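MGS-M4 (Unidentified, PDB 4Q3M) is an aldo-keto reductase with a TIM-barrel fold that probably reduces carbonyl compounds with a nicotinamide cofactor, although its substrate is unknown. Local coordinates at residues 162-167 with 259-264; 17-22 with 48-53. One frame throughout, in Å; residues are numbered along the deposited sequence.

Interactions 1 and 2 both lie in loops of the (beta/alpha)8 barrel, and they follow one another along the chain. Interaction 2 comes first: it joins the loop after strand 17-18 to the one that leads into helix 51-59. It includes Tyr48, at the position of the family's catalytic tyrosine, so it probably borders the active site. Interaction 1 holds the loop after strand 156-160 against the chain that follows helix 250-257. Their centres are 26 Å apart and their nearest atoms about 13 Å. The centre of interaction 1 lies about 17 Å from the centre of the chain, that of interaction 2 about 13 Å. The second subunit reaches only interaction 1.

Interaction 1 (162-167 with 259-264); sequences HVTLQN and VNTGKK
The loop between strand 156-160 and helix 168-176 of the TIM barrel meets the chain that leaves helix 250-257. One carbonyl oxygen is the anchor. Thr164 O accepts from Thr261 N at 2.9 Å and from Gly262 N at 2.7 Å. The Gly262 N-H lies almost along the C=O axis, whereas Thr261 N sits above the carbonyl plane. Gly262 has positive phi (89°); at this backbone conformation a CB would press on the carbonyl O of Thr261, which calls for glycine. Thr261 OG1, between its own backbone N and carbonyl carbon, accepts from Lys263 N at 3.3 Å, an ST turn.

Asn260, on the same segment, adds a further bond. Its CG is anti to the backbone N (chi1 -175°), and OD1 takes Gln166 N at 3.0 Å from above the amide plane. The Gln166 chain crosses Asn260 obliquely, with NE2 3.5 Å from Asn260 CB. That NE2 donates to Val163 O at 3.1 Å and to Ile256 O, while Gln166 OE1 pairs with His168. Asn260 ND2 turns to Asp273 of the second subunit.

Apolar contacts flank the polar middle. Val163 CB meets Val259 CG2 at 3.6 Å, and Leu165 CD2 packs on Lys264 CG at 3.8 Å. Lys264 NZ forms a salt bridge with Glu160. A water joins Thr164 OG1 to Lys263 O. This is a loop-to-loop contact of the TIM barrel, built on a doubly bonded carbonyl and an ST turn, at the subunit interface.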
ATOM      1  N   HIS A 162       8.634   4.490   8.663  1.00 40.19           N
ATOM      2  CA  HIS A 162       8.772   4.762  10.087  1.00 37.73           C
ATOM      3  C   HIS A 162       8.613   3.471  10.883  1.00 35.83           C
ATOM      4  O   HIS A 162       8.523   2.389  10.308  1.00 37.47           O
ATOM      5  CB  HIS A 162       7.754   5.811  10.538  1.00 38.56           C
ATOM      6  CG  HIS A 162       6.400   5.646   9.922  1.00 43.95           C
ATOM      7  ND1 HIS A 162       5.559   4.601  10.237  1.00 40.79           N
ATOM      8  CD2 HIS A 162       5.741   6.395   9.007  1.00 46.21           C
ATOM      9  CE1 HIS A 162       4.441   4.714   9.544  1.00 44.24           C
ATOM     10  NE2 HIS A 162       4.525   5.795   8.789  1.00 45.15           N
ATOM     11  N   VAL A 163       8.573   3.588  12.207  1.00 34.79           N
ATOM     12  CA  VAL A 163       8.605   2.413  13.073  1.00 38.47           C
ATOM     13  C   VAL A 163       7.346   1.547  12.987  1.00 42.26           C
ATOM     14  O   VAL A 163       7.363   0.388  13.399  1.00 44.62           O
ATOM     15  CB  VAL A 163       8.830   2.818  14.541  1.00 38.86           C
ATOM     16  CG1 VAL A 163      10.191   3.480  14.706  1.00 35.52           C
ATOM     17  CG2 VAL A 163       7.717   3.737  15.016  1.00 37.09           C
ATOM     18  N   THR A 164       6.260   2.094  12.451  1.00 40.72           N
ATOM     19  CA  THR A 164       5.035   1.314  12.290  1.00 42.47           C
ATOM     20  C   THR A 164       4.870   0.829  10.849  1.00 41.51           C
ATOM     21  O   THR A 164       4.069  -0.065  10.575  1.00 33.40           O
ATOM     22  CB  THR A 164       3.786   2.116  12.709  1.00 44.63           C
ATOM     23  OG1 THR A 164       3.819   3.414  12.106  1.00 42.58           O
ATOM     24  CG2 THR A 164       3.741   2.273  14.221  1.00 37.03           C
ATOM     25  N   LEU A 165       5.635   1.422   9.937  1.00 40.50           N
ATOM     26  CA  LEU A 165       5.679   0.978   8.546  1.00 41.06           C
ATOM     27  C   LEU A 165       7.134   0.891   8.098  1.00 39.66           C
ATOM     28  O   LEU A 165       7.656   1.806   7.459  1.00 35.03           O
ATOM     29  CB  LEU A 165       4.893   1.928   7.641  1.00 38.55           C
ATOM     30  CG  LEU A 165       4.669   1.482   6.194  1.00 37.86           C
ATOM     31  CD1 LEU A 165       3.651   0.353   6.129  1.00 38.02           C
ATOM     32  CD2 LEU A 165       4.237   2.655   5.325  1.00 36.02           C
ATOM     33  N   GLN A 166       7.785  -0.217   8.437  1.00 42.37           N
ATOM     34  CA  GLN A 166       9.240  -0.310   8.348  1.00 43.28           C
ATOM     35  C   GLN A 166       9.762  -0.668   6.955  1.00 38.30           C
ATOM     36  O   GLN A 166      10.938  -0.449   6.661  1.00 38.49           O
ATOM     37  CB  GLN A 166       9.751  -1.321   9.376  1.00 47.22           C
ATOM     38  CG  GLN A 166       9.298  -1.009  10.797  1.00 48.79           C
ATOM     39  CD  GLN A 166      10.008  -1.846  11.840  1.00 54.72           C
ATOM     40  OE1 GLN A 166      10.852  -2.680  11.514  1.00 60.22           O
ATOM     41  NE2 GLN A 166       9.671  -1.625  13.106  1.00 57.19           N
ATOM     42  N   ASN A 167       8.892  -1.217   6.110  1.00 33.33           N
ATOM     43  CA  ASN A 167       9.214  -1.478   4.704  1.00 31.64           C
ATOM     44  C   ASN A 167      10.488  -2.291   4.478  1.00 36.45           C
ATOM     45  O   ASN A 167      11.318  -1.924   3.647  1.00 39.16           O
ATOM     46  CB  ASN A 167       9.335  -0.154   3.943  1.00 29.64           C
ATOM     47  CG  ASN A 167       8.076   0.682   4.021  1.00 33.09           C
ATOM     48  OD1 ASN A 167       6.968   0.152   4.105  1.00 34.57           O
ATOM     49  ND2 ASN A 167       8.239   2.001   3.991  1.00 25.30           N
ATOM     50  N   VAL A 259       7.593  -3.237  16.720  1.00 55.01           N
ATOM     51  CA  VAL A 259       6.580  -2.185  16.767  1.00 54.58           C
ATOM     52  C   VAL A 259       6.037  -1.867  15.373  1.00 51.99           C
ATOM     53  O   VAL A 259       5.244  -0.939  15.201  1.00 54.23           O
ATOM     54  CB  VAL A 259       7.129  -0.899  17.424  1.00 54.66           C
ATOM     55  CG1 VAL A 259       7.928  -1.248  18.664  1.00 57.20           C
ATOM     56  CG2 VAL A 259       7.987  -0.115  16.456  1.00 53.60           C
ATOM     57  N   ASN A 260       6.457  -2.649  14.384  1.00 50.21           N
ATOM     58  CA  ASN A 260       5.901  -2.549  13.040  1.00 50.51           C
ATOM     59  C   ASN A 260       4.472  -3.075  13.004  1.00 50.74           C
ATOM     60  O   ASN A 260       4.193  -4.170  13.492  1.00 54.03           O
ATOM     61  CB  ASN A 260       6.764  -3.316  12.039  1.00 51.53           C
ATOM     62  CG  ASN A 260       6.299  -3.132  10.605  1.00 51.98           C
ATOM     63  OD1 ASN A 260       6.150  -2.008  10.129  1.00 51.29           O
ATOM     64  ND2 ASN A 260       6.058  -4.240   9.913  1.00 52.48           N
ATOM     65  N   THR A 261       3.566  -2.292  12.427  1.00 47.67           N
ATOM     66  CA  THR A 261       2.169  -2.693  12.325  1.00 44.29           C
ATOM     67  C   THR A 261       1.759  -2.881  10.870  1.00 43.79           C
ATOM     68  O   THR A 261       0.899  -3.706  10.558  1.00 45.20           O
ATOM     69  CB  THR A 261       1.233  -1.662  12.984  1.00 41.06           C
ATOM     70  OG1 THR A 261       1.298  -0.425  12.264  1.00 38.57           O
ATOM     71  CG2 THR A 261       1.633  -1.427  14.434  1.00 38.49           C
ATOM     72  N   GLY A 262       2.381  -2.113   9.982  1.00 39.50           N
ATOM     73  CA  GLY A 262       2.082  -2.195   8.566  1.00 37.64           C
ATOM     74  C   GLY A 262       0.953  -1.270   8.158  1.00 39.73           C
ATOM     75  O   GLY A 262       0.453  -1.346   7.036  1.00 42.36           O
ATOM     76  N   LYS A 263       0.548  -0.396   9.073  1.00 42.43           N
ATOM     77  CA  LYS A 263      -0.496   0.579   8.784  1.00 43.62           C
ATOM     78  C   LYS A 263       0.085   1.772   8.033  1.00 38.97           C
ATOM     79  O   LYS A 263       0.676   2.670   8.634  1.00 45.13           O
ATOM     80  CB  LYS A 263      -1.178   1.044  10.074  1.00 45.64           C
ATOM     81  CG  LYS A 263      -2.231   2.123   9.867  1.00 48.45           C
ATOM     82  CD  LYS A 263      -2.807   2.600  11.191  1.00 58.45           C
ATOM     83  CE  LYS A 263      -3.765   1.579  11.782  1.00 65.91           C
ATOM     84  NZ  LYS A 263      -5.021   1.470  10.988  1.00 66.29           N
ATOM     85  N   LYS A 264      -0.079   1.769   6.714  1.00 35.35           N
ATOM     86  CA  LYS A 264       0.436   2.845   5.877  1.00 35.46           C
ATOM     87  C   LYS A 264      -0.422   4.097   6.018  1.00 38.66           C
ATOM     88  O   LYS A 264      -1.647   4.038   5.914  1.00 43.02           O
ATOM     89  CB  LYS A 264       0.496   2.402   4.413  1.00 28.08           C
ATOM     90  CG  LYS A 264       1.060   3.450   3.470  1.00 29.16           C
ATOM     91  CD  LYS A 264       1.488   2.828   2.150  1.00 31.34           C
ATOM     92  CE  LYS A 264       1.974   3.887   1.174  1.00 29.40           C
ATOM     93  NZ  LYS A 264       3.022   4.757   1.775  1.00 29.07           N
TER
HETATM   94  O   HOH W   1       1.138   3.221  10.932  1.00 41.00           O

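Interaction 2 (17-22 with 48-53); sequences LGTFRS and YGNEEE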
ATOM      1  N   LEU A  17      16.614  18.278   6.432  1.00 47.62           N
ATOM      2  CA  LEU A  17      15.397  18.945   6.874  1.00 52.41           C
ATOM      3  C   LEU A  17      14.254  18.715   5.895  1.00 53.48           C
ATOM      4  O   LEU A  17      14.405  18.912   4.689  1.00 51.94           O
ATOM      5  CB  LEU A  17      15.633  20.445   7.051  1.00 45.05           C
ATOM      6  CG  LEU A  17      14.373  21.251   7.375  1.00 47.07           C
ATOM      7  CD1 LEU A  17      13.805  20.841   8.727  1.00 51.20           C
ATOM      8  CD2 LEU A  17      14.648  22.744   7.329  1.00 48.83           C
ATOM      9  N   GLY A  18      13.110  18.294   6.421  1.00 53.51           N
ATOM     10  CA  GLY A  18      11.915  18.152   5.615  1.00 52.50           C
ATOM     11  C   GLY A  18      11.118  19.441   5.618  1.00 57.98           C
ATOM     12  O   GLY A  18      10.976  20.090   6.654  1.00 58.21           O
ATOM     13  N   THR A  19      10.606  19.820   4.452  1.00 62.33           N
ATOM     14  CA  THR A  19       9.806  21.032   4.332  1.00 66.06           C
ATOM     15  C   THR A  19       8.396  20.700   3.860  1.00 73.71           C
ATOM     16  O   THR A  19       8.218  19.998   2.868  1.00 77.98           O
ATOM     17  CB  THR A  19      10.442  22.039   3.355  1.00 64.90           C
ATOM     18  OG1 THR A  19      10.426  21.497   2.027  1.00 63.34           O
ATOM     19  CG2 THR A  19      11.876  22.346   3.758  1.00 59.99           C
ATOM     20  N   PHE A  20       7.396  21.201   4.578  1.00 79.85           N
ATOM     21  CA  PHE A  20       6.010  21.005   4.176  1.00 84.75           C
ATOM     22  C   PHE A  20       5.378  22.334   3.778  1.00 91.99           C
ATOM     23  O   PHE A  20       5.829  23.397   4.204  1.00 94.94           O
ATOM     24  CB  PHE A  20       5.205  20.338   5.298  1.00 89.62           C
ATOM     25  CG  PHE A  20       5.181  21.118   6.584  1.00 96.89           C
ATOM     26  CD1 PHE A  20       4.207  22.076   6.813  1.00102.58           C
ATOM     27  CD2 PHE A  20       6.127  20.883   7.569  1.00 95.89           C
ATOM     28  CE1 PHE A  20       4.180  22.790   7.995  1.00105.62           C
ATOM     29  CE2 PHE A  20       6.105  21.594   8.754  1.00 98.78           C
ATOM     30  CZ  PHE A  20       5.129  22.548   8.967  1.00103.16           C
ATOM     31  N   ARG A  21       4.335  22.263   2.955  1.00 96.41           N
ATOM     32  CA  ARG A  21       3.648  23.457   2.473  1.00100.83           C
ATOM     33  C   ARG A  21       3.041  24.257   3.622  1.00103.92           C
ATOM     34  O   ARG A  21       1.936  23.965   4.080  1.00109.41           O
ATOM     35  CB  ARG A  21       2.562  23.074   1.465  1.00103.48           C
ATOM     36  CG  ARG A  21       1.802  24.255   0.885  1.00105.76           C
ATOM     37  CD  ARG A  21       0.868  23.820  -0.233  1.00107.61           C
ATOM     38  NE  ARG A  21       0.252  24.963  -0.901  1.00112.19           N
ATOM     39  CZ  ARG A  21       0.773  25.582  -1.955  1.00111.19           C
ATOM     40  NH1 ARG A  21       1.925  25.169  -2.467  1.00104.55           N
ATOM     41  NH2 ARG A  21       0.144  26.615  -2.498  1.00117.85           N
ATOM     42  N   SER A  22       3.773  25.267   4.085  1.00102.47           N
ATOM     43  CA  SER A  22       3.312  26.098   5.190  1.00108.91           C
ATOM     44  C   SER A  22       3.154  27.558   4.772  1.00112.08           C
ATOM     45  O   SER A  22       3.016  27.867   3.586  1.00117.50           O
ATOM     46  CB  SER A  22       4.271  25.993   6.378  1.00108.24           C
ATOM     47  OG  SER A  22       3.796  26.731   7.491  1.00113.65           O
ATOM     48  N   TYR A  48       4.987  21.955  -2.632  1.00 54.95           N
ATOM     49  CA  TYR A  48       5.091  22.608  -1.332  1.00 56.59           C
ATOM     50  C   TYR A  48       4.989  24.119  -1.488  1.00 55.34           C
ATOM     51  O   TYR A  48       4.553  24.820  -0.575  1.00 57.88           O
ATOM     52  CB  TYR A  48       6.405  22.239  -0.637  1.00 54.99           C
ATOM     53  CG  TYR A  48       6.582  20.759  -0.381  1.00 58.08           C
ATOM     54  CD1 TYR A  48       5.484  19.912  -0.287  1.00 58.25           C
ATOM     55  CD2 TYR A  48       7.847  20.209  -0.231  1.00 58.39           C
ATOM     56  CE1 TYR A  48       5.643  18.559  -0.054  1.00 57.28           C
ATOM     57  CE2 TYR A  48       8.017  18.857   0.003  1.00 58.98           C
ATOM     58  CZ  TYR A  48       6.913  18.037   0.090  1.00 58.67           C
ATOM     59  OH  TYR A  48       7.078  16.691   0.323  1.00 57.44           O
ATOM     60  N   GLY A  49       5.395  24.614  -2.652  1.00 52.16           N
ATOM     61  CA  GLY A  49       5.341  26.035  -2.940  1.00 52.65           C
ATOM     62  C   GLY A  49       6.247  26.856  -2.044  1.00 53.71           C
ATOM     63  O   GLY A  49       5.931  27.997  -1.708  1.00 57.03           O
ATOM     64  N   ASN A  50       7.375  26.273  -1.648  1.00 49.24           N
ATOM     65  CA  ASN A  50       8.334  26.978  -0.807  1.00 52.30           C
ATOM     66  C   ASN A  50       9.734  27.004  -1.413  1.00 55.27           C
ATOM     67  O   ASN A  50      10.696  27.379  -0.746  1.00 59.36           O
ATOM     68  CB  ASN A  50       8.379  26.359   0.596  1.00 54.17           C
ATOM     69  CG  ASN A  50       8.721  24.875   0.580  1.00 54.14           C
ATOM     70  OD1 ASN A  50       9.328  24.366  -0.363  1.00 52.99           O
ATOM     71  ND2 ASN A  50       8.334  24.175   1.640  1.00 54.44           N
ATOM     72  N   GLU A  51       9.836  26.601  -2.678  1.00 55.46           N
ATOM     73  CA  GLU A  51      11.111  26.593  -3.390  1.00 54.42           C
ATOM     74  C   GLU A  51      11.750  27.976  -3.398  1.00 60.16           C
ATOM     75  O   GLU A  51      12.974  28.110  -3.423  1.00 59.72           O
ATOM     76  CB  GLU A  51      10.921  26.100  -4.825  1.00 51.80           C
ATOM     77  CG  GLU A  51      10.552  24.633  -4.938  1.00 49.75           C
ATOM     78  CD  GLU A  51      10.265  24.216  -6.367  1.00 49.57           C
ATOM     79  OE1 GLU A  51       9.609  24.993  -7.094  1.00 49.46           O
ATOM     80  OE2 GLU A  51      10.699  23.114  -6.765  1.00 47.77           O
ATOM     81  N   GLU A  52      10.908  29.002  -3.375  1.00 64.63           N
ATOM     82  CA  GLU A  52      11.369  30.381  -3.338  1.00 71.77           C
ATOM     83  C   GLU A  52      12.004  30.722  -1.992  1.00 71.42           C
ATOM     84  O   GLU A  52      13.115  31.250  -1.936  1.00 68.72           O
ATOM     85  CB  GLU A  52      10.209  31.332  -3.632  1.00 81.62           C
ATOM     86  CG  GLU A  52       9.682  31.247  -5.054  1.00 86.69           C
ATOM     87  CD  GLU A  52       8.700  32.356  -5.376  1.00 93.85           C
ATOM     88  OE1 GLU A  52       8.930  33.501  -4.937  1.00100.28           O
ATOM     89  OE2 GLU A  52       7.697  32.082  -6.069  1.00 94.29           O
ATOM     90  N   GLU A  53      11.295  30.411  -0.910  1.00 71.95           N
ATOM     91  CA  GLU A  53      11.774  30.713   0.436  1.00 72.61           C
ATOM     92  C   GLU A  53      12.953  29.831   0.833  1.00 71.29           C
ATOM     93  O   GLU A  53      13.857  30.276   1.541  1.00 75.55           O
ATOM     94  CB  GLU A  53      10.644  30.559   1.454  1.00 73.54           C
ATOM     95  CG  GLU A  53       9.514  31.560   1.282  1.00 78.10           C
ATOM     96  CD  GLU A  53       8.484  31.472   2.390  1.00 83.30           C
ATOM     97  OE1 GLU A  53       8.650  30.623   3.291  1.00 81.54           O
ATOM     98  OE2 GLU A  53       7.509  32.251   2.360  1.00 88.76           O
TER
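Tyr48, Arg21 and Thr19 carry most of this contact. Tyr48 belongs to the DTAxxYGNE sequence of the aldo-keto reductases. It occupies the position of the tyrosine that serves as proton donor in this family, consistent with the same role here. Its ring is placed by chi1 -60°, with CG anti to the carbonyl carbon. Thr19 O packs over one face, 3.0 Å above the plane and offset toward the rim, and is 3.1 Å from Tyr48 CE2. The Thr19 side chain crosses Tyr48 at about a right angle, and its OG1 is hydrogen-bonded to Asp43 O.

Arg21 runs alongside the backbone of Tyr48. Its chain is extended, with CG anti to the backbone N (chi1 -179°), so its stem passes Tyr48 O, with CG at 3.2 Å. At the tip, NH1 bonds to Ile47 O and has Gly49 N near the guanidinium edge at 3.5 Å. Gly49 has positive phi (64°), which suits glycine, and a CB there would clash with Arg21 NH1.

Asn50 crosses Thr19 obliquely: ND2 is 3.5 Å from Thr19 CB, and OD1 is hydrogen-bonded to Thr44 OG1. An alanine in place of Tyr48 would remove the ring and its hydroxyl, and would probably loosen the join to Thr19 and Arg21. The join thus rests largely on van der Waals contact, while Thr19 OG1, Arg21 NH1 and Asn50 OD1 are bonded to Asp43, Ile47 and Thr44.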